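Local coordinates for laminin subunit ALPHA-1 (Mus musculus, PDB 2JD4), which forms part of a basement membrane laminin, whose C-terminal LG4-5 domain pair binds metal ions and carries cell-surface anchorage sites, at residues A[68-72]-A[84-88]; A[112-117]-A[129-135]. The protein carries 4 engineered substitutions. One frame throughout, in Å; residues are numbered along the deposited sequence.

Contact 1: A[68-72]-A[84-88]; sequences QMDYA and MFDLG. With MG (magnesium ion), chain C.
Tyr71 and Asp86, the two residues with the most surface covered here, form the antiparallel hydrogen-bonded pair that sets the register, with CA atoms 5.5 Å apart. Tyr71 N donates to Asp86 O at 3.2 Å and Asp86 N to Tyr71 O at 3.0 Å. Next to them, Ala72 and Phe85 make a non-hydrogen-bonded pair (CA-CA 4.0 Å), and their CB atoms touch at 3.8 Å on the face opposite to Tyr71 and Asp86. With Tyr71 chi1 near +66° (p), Asp86 CB lies over one face of the Tyr71 ring, a CH-pi contact 3.9 Å from the ring centroid and 25° off the normal; Met84 CG meets the ring edge, 4.3 Å from Tyr71 CE1. Asp86 is a t rotamer whose OD1 accepts from Gly88 N at 2.8 Å, an Asx turn that bends the chain out of the strand. Gly88 (phi 122°, psi -15°) has a conformation disfavoured for residues with a CB. The turn presents Leu87 O beside Asp70 (chi1 m): Asp70 OD2 and Leu87 O, 3.0 Å apart, each bind the magnesium ion at 2.3 Å. Thus the open end of the hairpin formed by strands 71-77 and 80-86 supplies two of the six ligands of the magnesium site in this laminin G domain; Thr137, Asp139 and two waters complete it. Strand 58-64 flanks the hairpin beside Ala72, and strand 91-95 beside Phe85.

Contact 2: A[112-117]-A[129-135]; sequences YIKRKA and VTVVGKA. Engineered in segment 129-135: Lys134 (natural residue Asn).
A type II' turn from Ile113 to Lys116, with Lys114 at phi 68° and psi -108°, links strands 106-113 and 116-121, closed by Ile113 N to Lys116 O (3.0 Å) and Lys116 N to Ile113 O (3.1 Å). Ala117 and Val129 form an antiparallel hydrogen-bonded pair: Val129 N donates to Ala117 O at 2.9 Å, while the return bond, Ala117 N to Val129 O at 3.0 Å, is weak. Lys116 and Thr130 follow as a non-hydrogen-bonded pair, CA atoms 4.8 Å apart, and Val131 N to Arg115 O (2.9 Å, nearly linear) satisfies the next carbonyl. Segment 129-135 then leaves the sheet, and Arg115, m at chi1 and chi2, follows it: NH2 donates to Ala135 O at 2.8 Å and NH1 weakly to Gly133 O at 3.3 Å. Val131 CG1 lies over a guanidinium face, 3.6 Å from Arg115 NH2. The arginine's charge therefore meets main-chain carbonyls at its edge and an apolar methyl on its face, tying the departing loop to the turn without a carboxylate partner in either segment.

Contacts 1 and 2 lie in series along one laminin G domain, their centres about 11 Å apart, and meet chiefly through Leu87. Its CD1 packs 3.6 Å from both Arg115 NH2 and Val131 CG1, while Leu87 O, a magnesium ligand, lies 3.3 Å from Ala135 CB. That places the end of segment 129-135 beside the site, with the Ala135 side chain about 5 Å from the ion, just ahead of the ligands Thr137 and Asp139. A second junction, Phe85 CE2 to Ala117 CB at 3.6 Å, joins the two sheets of the sandwich. Contact 1 supplies ligands directly; contact 2 borders the site and binds no metal itself.

Contact 1: A[68-72]-A[84-88]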
# COMPACT_ATOMS: atom_id res chain seq x y z
N GLN A 68 5.15 -25.87 -11.96
CA GLN A 68 5.02 -24.53 -12.53
C GLN A 68 5.21 -24.42 -14.04
O GLN A 68 5.39 -23.32 -14.56
CB GLN A 68 5.96 -23.56 -11.82
CG GLN A 68 5.58 -23.29 -10.37
CD GLN A 68 6.27 -22.06 -9.81
OE1 GLN A 68 6.24 -21.00 -10.42
NE2 GLN A 68 6.88 -22.19 -8.64
N MET A 69 5.16 -25.55 -14.75
CA MET A 69 5.31 -25.55 -16.20
C MET A 69 4.03 -25.07 -16.87
O MET A 69 4.04 -24.65 -18.02
CB MET A 69 5.68 -26.95 -16.69
CG MET A 69 7.04 -27.03 -17.37
SD MET A 69 8.35 -26.17 -16.47
CE MET A 69 8.79 -27.40 -15.22
N ASP A 70 2.92 -25.15 -16.13
CA ASP A 70 1.62 -24.69 -16.59
C ASP A 70 1.16 -23.64 -15.57
O ASP A 70 1.39 -23.81 -14.38
CB ASP A 70 0.59 -25.84 -16.59
CG ASP A 70 0.78 -26.81 -17.74
OD1 ASP A 70 1.91 -27.31 -17.91
OD2 ASP A 70 -0.21 -27.06 -18.47
N TYR A 71 0.53 -22.57 -16.04
CA TYR A 71 0.04 -21.54 -15.12
C TYR A 71 -0.92 -20.57 -15.78
O TYR A 71 -1.07 -20.56 -17.00
CB TYR A 71 1.21 -20.75 -14.52
CG TYR A 71 1.99 -19.92 -15.52
CD1 TYR A 71 1.44 -18.76 -16.07
CD2 TYR A 71 3.25 -20.33 -15.96
CE1 TYR A 71 2.13 -18.02 -17.03
CE2 TYR A 71 3.95 -19.60 -16.93
CZ TYR A 71 3.38 -18.45 -17.46
OH TYR A 71 4.04 -17.74 -18.43
N ALA A 72 -1.60 -19.78 -14.95
CA ALA A 72 -2.53 -18.76 -15.42
C ALA A 72 -2.55 -17.69 -14.33
O ALA A 72 -2.62 -18.02 -13.14
CB ALA A 72 -3.92 -19.35 -15.61
N MET A 84 -2.41 -13.66 -18.51
CA MET A 84 -1.54 -14.56 -19.25
C MET A 84 -1.50 -15.98 -18.68
O MET A 84 -1.71 -16.20 -17.48
CB MET A 84 -0.11 -13.99 -19.31
CG MET A 84 0.70 -14.12 -18.03
SD MET A 84 2.41 -13.55 -18.26
CE MET A 84 2.18 -11.77 -18.19
N PHE A 85 -1.23 -16.94 -19.55
CA PHE A 85 -1.16 -18.34 -19.16
C PHE A 85 -0.24 -19.10 -20.10
O PHE A 85 0.06 -18.63 -21.20
CB PHE A 85 -2.57 -18.97 -19.19
CG PHE A 85 -3.26 -18.86 -20.52
CD1 PHE A 85 -3.03 -19.80 -21.52
CD2 PHE A 85 -4.11 -17.80 -20.79
CE1 PHE A 85 -3.65 -19.69 -22.78
CE2 PHE A 85 -4.74 -17.68 -22.03
CZ PHE A 85 -4.50 -18.62 -23.03
N ASP A 86 0.22 -20.27 -19.66
CA ASP A 86 1.10 -21.11 -20.47
C ASP A 86 0.58 -22.53 -20.30
O ASP A 86 0.49 -23.04 -19.18
CB ASP A 86 2.54 -21.05 -19.94
CG ASP A 86 3.56 -21.60 -20.93
OD1 ASP A 86 3.26 -22.60 -21.61
OD2 ASP A 86 4.68 -21.05 -21.00
N LEU A 87 0.23 -23.17 -21.42
CA LEU A 87 -0.30 -24.53 -21.39
C LEU A 87 0.80 -25.60 -21.37
O LEU A 87 0.51 -26.79 -21.42
CB LEU A 87 -1.21 -24.76 -22.59
CG LEU A 87 -2.30 -23.71 -22.84
CD1 LEU A 87 -3.14 -24.13 -24.04
CD2 LEU A 87 -3.20 -23.57 -21.61
N GLY A 88 2.06 -25.16 -21.31
CA GLY A 88 3.15 -26.12 -21.27
C GLY A 88 4.18 -25.98 -22.38
O GLY A 88 5.28 -26.55 -22.28
MG MG C . -0.52 -28.45 -20.23
O HOH W 1 1.61 -29.24 -19.67
O HOH W 2 -0.66 -29.65 -22.12

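Contact 2: A[112-117]-A[129-135]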
# COMPACT_ATOMS: atom_id res chain seq x y z
N TYR A 112 -10.13 -18.07 -21.16
CA TYR A 112 -9.32 -18.93 -22.00
C TYR A 112 -10.31 -20.01 -22.40
O TYR A 112 -10.83 -20.72 -21.54
CB TYR A 112 -8.17 -19.56 -21.22
CG TYR A 112 -7.79 -20.95 -21.71
CD1 TYR A 112 -7.49 -21.19 -23.06
CD2 TYR A 112 -7.74 -22.03 -20.83
CE1 TYR A 112 -7.16 -22.47 -23.51
CE2 TYR A 112 -7.41 -23.31 -21.27
CZ TYR A 112 -7.12 -23.53 -22.61
OH TYR A 112 -6.80 -24.80 -23.04
N ILE A 113 -10.60 -20.13 -23.69
CA ILE A 113 -11.52 -21.16 -24.13
C ILE A 113 -11.16 -21.66 -25.53
O ILE A 113 -11.07 -20.88 -26.47
CB ILE A 113 -12.99 -20.65 -24.08
CG1 ILE A 113 -13.94 -21.81 -24.38
CG2 ILE A 113 -13.18 -19.50 -25.05
CD1 ILE A 113 -15.40 -21.47 -24.14
N LYS A 114 -10.91 -22.96 -25.62
CA LYS A 114 -10.54 -23.60 -26.88
C LYS A 114 -9.16 -23.15 -27.35
O LYS A 114 -8.13 -23.53 -26.77
CB LYS A 114 -11.59 -23.31 -27.96
CG LYS A 114 -12.99 -23.83 -27.66
CD LYS A 114 -13.07 -25.36 -27.57
CE LYS A 114 -12.54 -25.89 -26.24
NZ LYS A 114 -12.72 -27.37 -26.09
N ARG A 115 -9.13 -22.34 -28.40
CA ARG A 115 -7.87 -21.85 -28.95
C ARG A 115 -7.80 -20.32 -28.91
O ARG A 115 -6.97 -19.71 -29.57
CB ARG A 115 -7.70 -22.33 -30.39
CG ARG A 115 -7.37 -23.81 -30.52
CD ARG A 115 -5.87 -24.06 -30.34
NE ARG A 115 -5.53 -24.54 -29.00
CZ ARG A 115 -4.28 -24.72 -28.58
NH1 ARG A 115 -3.26 -24.45 -29.39
NH2 ARG A 115 -4.05 -25.18 -27.36
N LYS A 116 -8.69 -19.71 -28.13
CA LYS A 116 -8.73 -18.26 -28.02
C LYS A 116 -8.68 -17.81 -26.56
O LYS A 116 -8.85 -18.61 -25.64
CB LYS A 116 -10.01 -17.72 -28.67
CG LYS A 116 -10.04 -17.77 -30.20
CD LYS A 116 -10.01 -19.19 -30.75
CE LYS A 116 -11.26 -19.97 -30.37
NZ LYS A 116 -11.22 -21.40 -30.82
N ALA A 117 -8.42 -16.52 -26.35
CA ALA A 117 -8.36 -15.94 -25.01
C ALA A 117 -8.71 -14.46 -25.11
O ALA A 117 -8.36 -13.80 -26.09
CB ALA A 117 -6.96 -16.11 -24.43
N VAL A 129 -7.21 -13.26 -28.72
CA VAL A 129 -5.84 -13.58 -29.06
C VAL A 129 -5.80 -15.09 -29.28
O VAL A 129 -6.53 -15.84 -28.63
CB VAL A 129 -4.87 -13.19 -27.93
CG1 VAL A 129 -3.47 -13.67 -28.26
CG2 VAL A 129 -4.87 -11.69 -27.75
N THR A 130 -4.94 -15.54 -30.20
CA THR A 130 -4.82 -16.96 -30.49
C THR A 130 -3.88 -17.66 -29.53
O THR A 130 -2.76 -17.20 -29.30
CB THR A 130 -4.32 -17.18 -31.94
OG1 THR A 130 -5.34 -16.75 -32.86
CG2 THR A 130 -4.00 -18.65 -32.19
N VAL A 131 -4.34 -18.77 -28.96
CA VAL A 131 -3.53 -19.53 -28.02
C VAL A 131 -2.21 -19.92 -28.68
O VAL A 131 -2.19 -20.44 -29.81
CB VAL A 131 -4.28 -20.79 -27.54
CG1 VAL A 131 -3.35 -21.68 -26.73
CG2 VAL A 131 -5.47 -20.37 -26.69
N VAL A 132 -1.11 -19.66 -27.97
CA VAL A 132 0.23 -19.95 -28.45
C VAL A 132 0.73 -21.32 -28.01
O VAL A 132 0.46 -21.75 -26.89
CB VAL A 132 1.22 -18.87 -27.94
CG1 VAL A 132 2.65 -19.24 -28.32
CG2 VAL A 132 0.86 -17.51 -28.52
N GLY A 133 1.46 -21.99 -28.89
CA GLY A 133 1.99 -23.29 -28.53
C GLY A 133 1.18 -24.46 -29.04
O GLY A 133 0.04 -24.30 -29.49
N LYS A 134 1.78 -25.64 -28.96
CA LYS A 134 1.16 -26.88 -29.41
C LYS A 134 0.34 -27.54 -28.31
O LYS A 134 -0.66 -28.20 -28.59
CB LYS A 134 2.24 -27.85 -29.89
CG LYS A 134 3.06 -27.36 -31.09
CD LYS A 134 3.75 -26.03 -30.83
CE LYS A 134 4.70 -26.10 -29.64
NZ LYS A 134 5.30 -24.77 -29.33
N ALA A 135 0.77 -27.36 -27.06
CA ALA A 135 0.07 -27.94 -25.92
C ALA A 135 -1.41 -27.59 -26.02
O ALA A 135 -1.77 -26.55 -26.58
CB ALA A 135 0.66 -27.40 -24.62